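Local structure of probable starch synthase 4, chloroplastic/amyloplastic (Arabidopsis thaliana, 6GNE) at residues 46-51 against 92-97; 13-18 against 140-145; 309-314 against 340-345; 300-305 against 368-373. The protein probably belongs to the starch synthases, plastid glycosyltransferases of the two-domain GT-B fold, and binds adenosine-5'-diphosphate and glycan ligands. All coordinates share one frame; numbering follows the deposited sequence.

Contact 1 of 4, residues 46-51 against 92-97; sequences VEIILP and LPVHFI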
# COMPACT_ATOMS: atom_id res chain seq x y z
N VAL A 46 -16.70 11.77 2.13
CA VAL A 46 -15.29 11.43 2.31
C VAL A 46 -14.44 12.53 1.69
O VAL A 46 -14.71 12.98 0.57
CB VAL A 46 -14.97 10.10 1.59
CG1 VAL A 46 -13.47 9.81 1.59
CG2 VAL A 46 -15.77 8.96 2.23
N GLU A 47 -13.43 12.97 2.42
CA GLU A 47 -12.50 14.01 1.93
C GLU A 47 -11.08 13.61 2.28
O GLU A 47 -10.83 12.94 3.30
CB GLU A 47 -12.77 15.35 2.60
CG GLU A 47 -13.83 16.22 1.97
CD GLU A 47 -14.12 17.47 2.79
OE1 GLU A 47 -13.29 17.81 3.68
OE2 GLU A 47 -15.13 18.14 2.46
N ILE A 48 -10.14 14.01 1.44
CA ILE A 48 -8.75 13.64 1.65
C ILE A 48 -7.87 14.86 1.71
O ILE A 48 -8.08 15.80 0.97
CB ILE A 48 -8.31 12.66 0.56
CG1 ILE A 48 -9.12 11.37 0.75
CG2 ILE A 48 -6.82 12.36 0.68
CD1 ILE A 48 -9.23 10.56 -0.50
N ILE A 49 -6.91 14.85 2.62
CA ILE A 49 -5.93 15.91 2.75
C ILE A 49 -4.54 15.32 2.49
O ILE A 49 -4.15 14.38 3.16
CB ILE A 49 -5.98 16.58 4.13
CG1 ILE A 49 -7.38 17.21 4.35
CG2 ILE A 49 -4.88 17.63 4.27
CD1 ILE A 49 -7.63 17.73 5.76
N LEU A 50 -3.85 15.89 1.48
CA LEU A 50 -2.50 15.49 1.06
C LEU A 50 -1.56 16.67 1.05
O LEU A 50 -2.01 17.80 1.05
CB LEU A 50 -2.52 14.96 -0.39
CG LEU A 50 -3.38 13.74 -0.68
CD1 LEU A 50 -3.34 13.42 -2.15
CD2 LEU A 50 -2.91 12.55 0.13
N PRO A 51 -0.26 16.42 1.00
CA PRO A 51 0.63 17.48 0.62
C PRO A 51 0.53 17.76 -0.88
O PRO A 51 0.14 16.89 -1.64
CB PRO A 51 2.03 16.93 0.95
CG PRO A 51 1.80 15.77 1.86
CD PRO A 51 0.49 15.21 1.39
N LEU A 92 -13.17 11.72 -5.59
CA LEU A 92 -12.97 12.17 -4.22
C LEU A 92 -12.52 13.63 -4.17
O LEU A 92 -11.64 14.02 -4.92
CB LEU A 92 -11.95 11.27 -3.50
CG LEU A 92 -12.44 9.84 -3.32
CD1 LEU A 92 -11.27 8.93 -3.07
CD2 LEU A 92 -13.49 9.72 -2.24
N PRO A 93 -13.12 14.45 -3.29
CA PRO A 93 -12.54 15.77 -3.04
C PRO A 93 -11.20 15.69 -2.31
O PRO A 93 -11.08 14.95 -1.35
CB PRO A 93 -13.59 16.49 -2.16
CG PRO A 93 -14.78 15.61 -2.16
CD PRO A 93 -14.32 14.22 -2.47
N VAL A 94 -10.21 16.45 -2.77
CA VAL A 94 -8.89 16.46 -2.15
C VAL A 94 -8.45 17.89 -1.88
O VAL A 94 -8.74 18.79 -2.67
CB VAL A 94 -7.86 15.77 -3.06
CG1 VAL A 94 -6.51 15.64 -2.35
CG2 VAL A 94 -8.39 14.40 -3.48
N HIS A 95 -7.77 18.08 -0.76
CA HIS A 95 -7.14 19.33 -0.36
C HIS A 95 -5.65 19.06 -0.33
O HIS A 95 -5.19 18.21 0.41
CB HIS A 95 -7.63 19.78 1.03
CG HIS A 95 -9.00 20.39 1.01
ND1 HIS A 95 -10.15 19.63 1.14
CD2 HIS A 95 -9.41 21.68 0.84
CE1 HIS A 95 -11.20 20.43 1.06
NE2 HIS A 95 -10.78 21.67 0.87
N PHE A 96 -4.90 19.77 -1.17
CA PHE A 96 -3.45 19.67 -1.22
C PHE A 96 -2.84 20.87 -0.50
O PHE A 96 -3.14 22.02 -0.83
CB PHE A 96 -2.95 19.68 -2.66
CG PHE A 96 -3.58 18.66 -3.56
CD1 PHE A 96 -4.73 18.96 -4.26
CD2 PHE A 96 -2.98 17.43 -3.75
CE1 PHE A 96 -5.29 18.04 -5.11
CE2 PHE A 96 -3.54 16.49 -4.61
CZ PHE A 96 -4.70 16.80 -5.27
N ILE A 97 -1.99 20.62 0.48
CA ILE A 97 -1.37 21.70 1.25
C ILE A 97 -0.01 22.03 0.63
O ILE A 97 0.84 21.15 0.52
CB ILE A 97 -1.23 21.32 2.74
CG1 ILE A 97 -2.62 20.94 3.32
CG2 ILE A 97 -0.65 22.44 3.55
CD1 ILE A 97 -2.59 20.66 4.82
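I48 and L50 face V94 and F96 across two neighbouring parallel strands, 46-51 and 92-97, in the Rossmann-like sheet of the N-terminal GT-B domain. L50 CD1 touches both partners: V94 CG1 lies 3.9 Å from it, and F96 CE2 is equally near, the L50 and F96 side chains lying side by side and pointing the same way. Nearer the start of the strands, I48 chi2 (156°) sets CD1 roughly anti to CA, and this CD1 meets L92 CD1 at 3.7 Å. On the opposite side of the sheet I49 CG2 packs against I97 CD1, 3.8 Å apart. The pairing of I48 with V94 and of L50 with F96 is set by four backbone hydrogen bonds, from I48 N to P93 O, H95 N to I48 O, L50 N to H95 O and I97 N to L50 O. The strand axes diverge by 25°, an ordinary sheet twist.

In the next shell M19 covers I48, L50 and L92, while helix 117-134 covers I49, P51 and H95. The carboxylate of E47 turns to Y11, whose OH bonds to OE1. P51 O lies at the edge of the F96 ring, in its plane, 3.8 Å from CD2.

Contact 2 of 4, residues 13-18 against 140-145; sequences VHIAAE and DIIHCH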
# COMPACT_ATOMS: atom_id res chain seq x y z
N VAL A 13 -12.68 12.36 7.19
CA VAL A 13 -11.48 12.95 6.59
C VAL A 13 -10.27 12.01 6.72
O VAL A 13 -9.99 11.50 7.79
CB VAL A 13 -11.15 14.32 7.19
CG1 VAL A 13 -9.94 14.94 6.51
CG2 VAL A 13 -12.33 15.25 6.98
N HIS A 14 -9.58 11.76 5.60
CA HIS A 14 -8.35 10.95 5.59
C HIS A 14 -7.18 11.89 5.42
O HIS A 14 -7.15 12.69 4.49
CB HIS A 14 -8.35 9.92 4.47
CG HIS A 14 -9.28 8.79 4.69
ND1 HIS A 14 -8.86 7.55 5.10
CD2 HIS A 14 -10.63 8.72 4.59
CE1 HIS A 14 -9.91 6.76 5.25
NE2 HIS A 14 -11.00 7.45 4.95
N ILE A 15 -6.20 11.78 6.30
CA ILE A 15 -4.98 12.56 6.19
C ILE A 15 -3.89 11.54 5.93
O ILE A 15 -3.73 10.61 6.71
CB ILE A 15 -4.71 13.35 7.50
CG1 ILE A 15 -5.84 14.36 7.75
CG2 ILE A 15 -3.36 14.06 7.46
CD1 ILE A 15 -5.88 14.91 9.17
N ALA A 16 -3.15 11.70 4.84
CA ALA A 16 -2.12 10.75 4.46
C ALA A 16 -1.08 11.39 3.59
O ALA A 16 -1.31 12.47 3.04
CB ALA A 16 -2.77 9.59 3.71
N ALA A 17 0.04 10.70 3.45
CA ALA A 17 1.12 11.16 2.57
C ALA A 17 0.97 10.72 1.13
O ALA A 17 1.69 11.22 0.28
CB ALA A 17 2.47 10.71 3.12
N GLU A 18 0.04 9.81 0.86
CA GLU A 18 -0.21 9.30 -0.50
C GLU A 18 -1.69 9.11 -0.81
O GLU A 18 -2.51 8.85 0.07
CB GLU A 18 0.42 7.91 -0.69
CG GLU A 18 1.92 7.83 -0.62
CD GLU A 18 2.39 6.37 -0.70
OE1 GLU A 18 2.08 5.67 -1.70
OE2 GLU A 18 3.07 5.92 0.24
N ASP A 140 -16.85 13.69 11.76
CA ASP A 140 -17.15 12.64 12.70
C ASP A 140 -15.94 11.74 12.91
O ASP A 140 -15.75 11.25 14.02
CB ASP A 140 -18.30 11.78 12.18
CG ASP A 140 -19.59 12.58 11.92
OD1 ASP A 140 -20.17 13.16 12.87
OD2 ASP A 140 -20.02 12.59 10.75
N ILE A 141 -15.18 11.48 11.82
CA ILE A 141 -13.99 10.59 11.81
C ILE A 141 -12.85 11.30 11.13
O ILE A 141 -13.02 11.85 10.06
CB ILE A 141 -14.22 9.30 11.00
CG1 ILE A 141 -15.32 8.44 11.61
CG2 ILE A 141 -12.93 8.49 10.85
CD1 ILE A 141 -14.99 7.77 12.94
N ILE A 142 -11.68 11.29 11.76
CA ILE A 142 -10.43 11.64 11.11
C ILE A 142 -9.61 10.35 11.12
O ILE A 142 -9.34 9.75 12.19
CB ILE A 142 -9.69 12.84 11.79
CG1 ILE A 142 -10.54 14.11 11.67
CG2 ILE A 142 -8.34 13.10 11.14
CD1 ILE A 142 -10.11 15.23 12.59
N HIS A 143 -9.25 9.90 9.91
CA HIS A 143 -8.53 8.66 9.71
C HIS A 143 -7.13 8.99 9.22
O HIS A 143 -6.98 9.51 8.14
CB HIS A 143 -9.30 7.80 8.72
CG HIS A 143 -8.85 6.37 8.66
ND1 HIS A 143 -9.66 5.37 8.18
CD2 HIS A 143 -7.69 5.77 9.04
CE1 HIS A 143 -9.01 4.22 8.22
NE2 HIS A 143 -7.81 4.44 8.74
N CYS A 144 -6.10 8.72 10.01
CA CYS A 144 -4.73 8.97 9.58
C CYS A 144 -3.94 7.68 9.26
O CYS A 144 -4.32 6.60 9.70
CB CYS A 144 -4.03 9.87 10.60
SG CYS A 144 -3.89 9.24 12.30
N HIS A 145 -2.87 7.80 8.48
CA HIS A 145 -2.13 6.64 7.92
C HIS A 145 -0.61 6.68 8.15
O HIS A 145 0.08 7.61 7.73
CB HIS A 145 -2.42 6.54 6.44
CG HIS A 145 -3.88 6.40 6.16
ND1 HIS A 145 -4.48 5.17 5.95
CD2 HIS A 145 -4.88 7.31 6.14
CE1 HIS A 145 -5.78 5.34 5.76
NE2 HIS A 145 -6.05 6.63 5.88
O HOH W 1 0.46 8.63 5.21
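H14 CG stands anti to its carbonyl carbon (chi1 -72°), whereas H143 CG, on the adjacent strand, stands anti to its backbone N (chi1 -167°); the two side chains lie side by side, pointing the same way, on one face of the sheet. H143 CB lies over the face of the H14 ring, 3.9 Å from its centroid, a CH-pi contact. The two rings meet obliquely, with H14 CE1 3.3 Å from H143 ND1. H145 completes the aromatic cluster rim to rim with H14: its NE2 and H14 ND1 are hydrogen-bonded at 3.1 Å and nearly straight (171°), and either nitrogen could be the donor. The same H145 NE2 sits above one face of the H143 ring, toward its rim.

The cluster rides on parallel strands of the N-terminal Rossmann-like domain, with V13, H14 and I15 paired to I142, H143 and C144. V13 N bonds to I141 O, H143 N to V13 O and I15 N to H143 O. The ladder then weakens where segment 13-18 leaves the strand: H145 N makes only a weak hydrogen bond to I15 O, at 3.4 Å, and it also bonds to T149 OG1. Past that point a water bridges the segments, accepting from A17 N and donating to H145 O, 2.7 Å from each. On the other face of the sheet I15 CD1 meets I142 CG2 at 3.6 Å.

Bonds from the second shell probably hold the ring rotations: H143 ND1 bonds to Y494 OH and NE2 to T173 OG1, and H145 ND1 to H175 NE2. E18, at the end of its segment, touches the bound AC1.

Contact 3 of 4, residues 309-314 against 340-345; sequences RPLVGC and QFVLLG. With ADP (adenosine-5'-diphosphate), chain F.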
# COMPACT_ATOMS: atom_id res chain seq x y z
N ARG A 309 4.43 -21.66 -23.30
CA ARG A 309 5.55 -21.30 -22.46
C ARG A 309 4.98 -20.32 -21.42
O ARG A 309 4.49 -19.26 -21.80
CB ARG A 309 6.66 -20.69 -23.30
CG ARG A 309 7.97 -20.62 -22.58
CD ARG A 309 9.12 -20.11 -23.43
NE ARG A 309 10.07 -21.16 -23.78
CZ ARG A 309 11.23 -21.44 -23.16
NH1 ARG A 309 11.98 -22.43 -23.66
NH2 ARG A 309 11.69 -20.78 -22.09
N PRO A 310 4.99 -20.68 -20.13
CA PRO A 310 4.41 -19.80 -19.12
C PRO A 310 5.26 -18.53 -18.89
O PRO A 310 6.48 -18.61 -18.79
CB PRO A 310 4.38 -20.68 -17.87
CG PRO A 310 5.51 -21.60 -18.04
CD PRO A 310 5.59 -21.88 -19.52
N LEU A 311 4.59 -17.38 -18.85
CA LEU A 311 5.22 -16.10 -18.56
C LEU A 311 5.04 -15.81 -17.08
O LEU A 311 3.93 -15.70 -16.60
CB LEU A 311 4.57 -14.99 -19.39
CG LEU A 311 5.11 -13.57 -19.19
CD1 LEU A 311 6.53 -13.47 -19.71
CD2 LEU A 311 4.23 -12.57 -19.91
N VAL A 312 6.15 -15.69 -16.36
CA VAL A 312 6.15 -15.40 -14.93
C VAL A 312 6.42 -13.91 -14.80
O VAL A 312 7.39 -13.40 -15.34
CB VAL A 312 7.26 -16.18 -14.18
CG1 VAL A 312 7.28 -15.80 -12.70
CG2 VAL A 312 7.09 -17.70 -14.35
N GLY A 313 5.53 -13.21 -14.11
CA GLY A 313 5.71 -11.77 -13.88
C GLY A 313 5.99 -11.48 -12.41
O GLY A 313 5.68 -12.27 -11.51
N CYS A 314 6.65 -10.35 -12.19
CA CYS A 314 6.95 -9.84 -10.88
C CYS A 314 6.98 -8.33 -10.99
O CYS A 314 7.76 -7.78 -11.78
CB CYS A 314 8.30 -10.35 -10.39
SG CYS A 314 8.76 -9.72 -8.77
N GLN A 340 9.36 -18.04 -19.33
CA GLN A 340 9.86 -16.68 -19.50
C GLN A 340 9.58 -15.86 -18.26
O GLN A 340 8.71 -16.21 -17.46
CB GLN A 340 9.20 -16.03 -20.70
CG GLN A 340 9.34 -16.82 -22.01
CD GLN A 340 8.61 -16.18 -23.18
OE1 GLN A 340 7.46 -15.79 -23.05
NE2 GLN A 340 9.27 -16.10 -24.33
N PHE A 341 10.32 -14.78 -18.07
CA PHE A 341 10.25 -13.96 -16.87
C PHE A 341 10.35 -12.45 -17.21
O PHE A 341 11.30 -12.01 -17.88
CB PHE A 341 11.38 -14.34 -15.93
CG PHE A 341 11.17 -13.91 -14.52
CD1 PHE A 341 11.36 -12.60 -14.12
CD2 PHE A 341 10.74 -14.82 -13.58
CE1 PHE A 341 11.14 -12.20 -12.82
CE2 PHE A 341 10.50 -14.43 -12.26
CZ PHE A 341 10.69 -13.12 -11.89
N VAL A 342 9.40 -11.67 -16.70
CA VAL A 342 9.39 -10.23 -16.82
C VAL A 342 9.36 -9.60 -15.43
O VAL A 342 8.41 -9.82 -14.69
CB VAL A 342 8.15 -9.72 -17.59
CG1 VAL A 342 8.15 -8.22 -17.65
CG2 VAL A 342 8.22 -10.21 -19.02
N LEU A 343 10.39 -8.83 -15.10
CA LEU A 343 10.46 -8.12 -13.84
C LEU A 343 10.25 -6.64 -14.11
O LEU A 343 10.89 -6.05 -14.99
CB LEU A 343 11.81 -8.31 -13.14
CG LEU A 343 12.08 -7.53 -11.85
CD1 LEU A 343 11.08 -7.90 -10.76
CD2 LEU A 343 13.46 -7.82 -11.34
N LEU A 344 9.36 -6.04 -13.33
CA LEU A 344 9.23 -4.60 -13.26
C LEU A 344 9.42 -4.20 -11.81
O LEU A 344 8.61 -4.52 -10.97
CB LEU A 344 7.85 -4.18 -13.76
CG LEU A 344 7.51 -2.70 -13.69
CD1 LEU A 344 8.54 -1.91 -14.46
CD2 LEU A 344 6.11 -2.52 -14.27
N GLY A 345 10.53 -3.53 -11.51
CA GLY A 345 10.77 -3.09 -10.14
C GLY A 345 11.97 -2.20 -10.05
O GLY A 345 12.87 -2.28 -10.88
PB ADP F . 4.11 -2.22 -1.10
O1B ADP F . 3.10 -1.34 -0.43
O2B ADP F . 4.85 -1.64 -2.26
O3B ADP F . 5.06 -2.81 -0.08
PA ADP F . 1.74 -3.51 -2.12
O1A ADP F . 1.53 -4.83 -2.79
O2A ADP F . 0.84 -3.25 -0.93
O3A ADP F . 3.30 -3.46 -1.72
O5' ADP F . 1.54 -2.29 -3.14
C5' ADP F . 2.29 -2.17 -4.35
C4' ADP F . 1.63 -1.29 -5.42
O4' ADP F . 2.64 -0.58 -6.15
C3' ADP F . 0.89 -2.08 -6.48
O3' ADP F . -0.12 -1.25 -7.04
C2' ADP F . 1.94 -2.33 -7.53
O2' ADP F . 1.39 -2.58 -8.81
C1' ADP F . 2.69 -1.03 -7.51
N9 ADP F . 4.11 -1.14 -7.90
C8 ADP F . 5.12 -1.60 -7.16
N7 ADP F . 6.29 -1.51 -7.84
C5 ADP F . 6.02 -0.98 -9.05
C6 ADP F . 6.80 -0.61 -10.28
N6 ADP F . 8.14 -0.82 -10.33
N1 ADP F . 6.10 -0.08 -11.32
C2 ADP F . 4.76 0.10 -11.25
N3 ADP F . 4.01 -0.22 -10.18
C4 ADP F . 4.58 -0.75 -9.08
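The F341 ring lies against both V312 and C314, so that one aromatic side chain spans two residues of the neighbouring strand. V312 CG1 lies 3.5 Å from F341 CE2, and C314 CB comes obliquely toward F341 CZ at 4.0 Å, while V312 O lies over one ring face, toward its rim. C314 SG then meets L343 CD1 at 3.6 Å, continuing the row.

On the other face the fit is made by L311. Its CG is anti to the backbone N (chi1 179°), and chi2 of 68° sets CD1 between two bumps of strand 340-345, V342 CG2 at 3.7 Å and Q340 CB at 3.8 Å. G313, paired with V342, has no side chain to add here. Before the strand begins, the R309 chain crosses that of Q340 at about a right angle, R309 CD lying 3.6 Å from Q340 CG; R309 NE forms a salt bridge with E306, while the Q340 amide bonds to R297 and to S303 O. Five backbone hydrogen bonds, from Q340 N to P310 O through to L344 N to C314 O, hold this parallel register.

At its far end segment 340-345 reaches the nucleotide: G345 CA is 3.5 Å from ADP N6, and L344 CG lies 3.8 Å from ADP N1. The two strands and helix 324-336 form a beta-alpha-beta unit of the second Rossmann-like domain. That helix covers V312, C314 and F341, helices 287-300 and 377-386 cover L311 and V342, and strands 389-392 and 369-372 flank the pair.

Contact 4 of 4, residues 300-305 against 368-373; sequences LGLSSA and HVRLLL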
# COMPACT_ATOMS: atom_id res chain seq x y z
N LEU A 300 8.53 -6.18 -25.87
CA LEU A 300 9.81 -6.39 -25.16
C LEU A 300 10.86 -7.14 -25.97
O LEU A 300 12.02 -7.12 -25.58
CB LEU A 300 9.57 -7.13 -23.85
CG LEU A 300 8.69 -6.38 -22.85
CD1 LEU A 300 8.48 -7.23 -21.62
CD2 LEU A 300 9.25 -5.01 -22.47
N GLY A 301 10.47 -7.78 -27.07
CA GLY A 301 11.39 -8.59 -27.86
C GLY A 301 11.60 -9.98 -27.31
O GLY A 301 12.64 -10.57 -27.57
N LEU A 302 10.61 -10.50 -26.57
CA LEU A 302 10.59 -11.89 -26.12
C LEU A 302 10.03 -12.81 -27.20
O LEU A 302 9.17 -12.41 -27.97
CB LEU A 302 9.74 -12.03 -24.88
CG LEU A 302 10.07 -11.20 -23.66
CD1 LEU A 302 8.89 -11.27 -22.68
CD2 LEU A 302 11.36 -11.66 -23.01
N SER A 303 10.50 -14.05 -27.23
CA SER A 303 10.07 -15.02 -28.23
C SER A 303 8.62 -15.49 -28.05
O SER A 303 8.20 -15.82 -26.94
CB SER A 303 10.98 -16.24 -28.20
OG SER A 303 10.54 -17.24 -29.09
N SER A 304 7.87 -15.51 -29.15
CA SER A 304 6.53 -16.08 -29.15
C SER A 304 6.48 -17.31 -30.04
O SER A 304 5.41 -17.81 -30.32
CB SER A 304 5.49 -15.02 -29.53
OG SER A 304 5.72 -14.55 -30.83
N ALA A 305 7.64 -17.83 -30.44
CA ALA A 305 7.70 -19.06 -31.25
C ALA A 305 6.93 -20.22 -30.65
O ALA A 305 6.31 -20.96 -31.40
CB ALA A 305 9.13 -19.51 -31.47
N HIS A 368 13.72 -14.81 -23.56
CA HIS A 368 12.82 -15.27 -22.50
C HIS A 368 12.89 -14.48 -21.18
O HIS A 368 12.06 -14.69 -20.33
CB HIS A 368 13.09 -16.77 -22.24
CG HIS A 368 13.07 -17.61 -23.48
ND1 HIS A 368 11.94 -18.25 -23.93
CD2 HIS A 368 14.04 -17.88 -24.38
CE1 HIS A 368 12.22 -18.89 -25.06
NE2 HIS A 368 13.49 -18.68 -25.35
N VAL A 369 13.84 -13.58 -21.00
CA VAL A 369 13.96 -12.81 -19.76
C VAL A 369 14.16 -11.33 -20.03
O VAL A 369 15.07 -10.97 -20.76
CB VAL A 369 15.11 -13.35 -18.89
CG1 VAL A 369 15.25 -12.54 -17.61
CG2 VAL A 369 14.81 -14.79 -18.51
N ARG A 370 13.32 -10.48 -19.44
CA ARG A 370 13.52 -9.03 -19.51
C ARG A 370 13.28 -8.41 -18.16
O ARG A 370 12.33 -8.75 -17.48
CB ARG A 370 12.62 -8.38 -20.55
CG ARG A 370 13.04 -6.96 -20.92
CD ARG A 370 14.21 -6.86 -21.91
NE ARG A 370 13.89 -7.43 -23.22
CZ ARG A 370 14.33 -8.61 -23.69
NH1 ARG A 370 15.14 -9.40 -22.97
NH2 ARG A 370 13.96 -9.05 -24.92
N LEU A 371 14.18 -7.51 -17.77
CA LEU A 371 14.13 -6.81 -16.49
C LEU A 371 13.94 -5.34 -16.78
O LEU A 371 14.69 -4.77 -17.56
CB LEU A 371 15.43 -7.01 -15.71
CG LEU A 371 15.49 -8.26 -14.85
CD1 LEU A 371 15.35 -9.50 -15.69
CD2 LEU A 371 16.80 -8.32 -14.09
N LEU A 372 12.94 -4.74 -16.15
CA LEU A 372 12.60 -3.34 -16.38
C LEU A 372 12.77 -2.59 -15.05
O LEU A 372 11.88 -2.57 -14.20
CB LEU A 372 11.18 -3.26 -16.93
CG LEU A 372 11.06 -3.93 -18.31
CD1 LEU A 372 9.61 -4.34 -18.58
CD2 LEU A 372 11.62 -3.05 -19.42
N LEU A 373 13.97 -2.06 -14.85
CA LEU A 373 14.36 -1.52 -13.56
C LEU A 373 13.91 -0.09 -13.40
O LEU A 373 14.70 0.84 -13.55
CB LEU A 373 15.87 -1.68 -13.35
CG LEU A 373 16.34 -3.15 -13.43
CD1 LEU A 373 17.83 -3.24 -13.07
CD2 LEU A 373 15.50 -4.10 -12.59
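The guanidinium of R370 has L302 CD2 over one face, 4.0 Å above the plane and toward the rim, and L300 O at its edge, in the plane. The grip is side-on, with two nitrogens on one acceptor: NH2 is 2.8 Å and NE 3.0 Å from L300 O. Both donors come from the same face of the L300 carbonyl plane, NH2 standing 35° out of it. Bends at chi2 (80°) and chi3 (64°) place CD and then NE so that the side chain folds back instead of running out straight. NH1 has a separate partner, H366 O. The other flat group, the H368 ring, meets S303 CB obliquely, CE1 lying 4.3 Å away.

L300 is the last residue of helix 287-300, and G301 leaves the helix with positive phi, a conformation that by itself favours glycine. The arginine thus binds a carbonyl at the C-terminal end of a helix, where its positive charge would probably interact favourably with the helix dipole.

Beside this polar centre lie leucine contacts. L300 and L372 reach toward each other tip to tip, CD2 to CD1 at 4.0 Å, and L302 CD2 rests against the backbone of H368 and V369, 3.7 Å from V369 N. Further along, S303 OG accepts from A305 N at 3.3 Å, an ST turn.

The loop runs nearly antiparallel to segment 368-373, whose strand 369-372 is an outermost strand of the C-terminal sheet. L300 and L302 also touch V342 on adjacent strand 340-346, and helix 350-362 packs on L371 and L373.

How the contacts relate
Contacts 1 and 2 share the N-terminal sheet, where strands 45-51 and 11-15 are neighbours and H14 exchanges backbone hydrogen bonds with E47 and I49. Contacts 3 and 4 share the C-terminal sheet through strands 340-346 and 369-372, and Q340 NE2 bonds to S303 O. The centres of contacts 2 and 3 are about 36 Å apart, on opposite sides of the chain's centre. Contacts 1, 2 and 3 are buried parallel strand pairs; in contact 1 the side chains that meet are mostly aliphatic, contact 2 adds linked histidines, and contact 3 ends at ADP. Contact 4, partly buried at the sheet's border, joins loop to strand through an arginine instead of a backbone ladder.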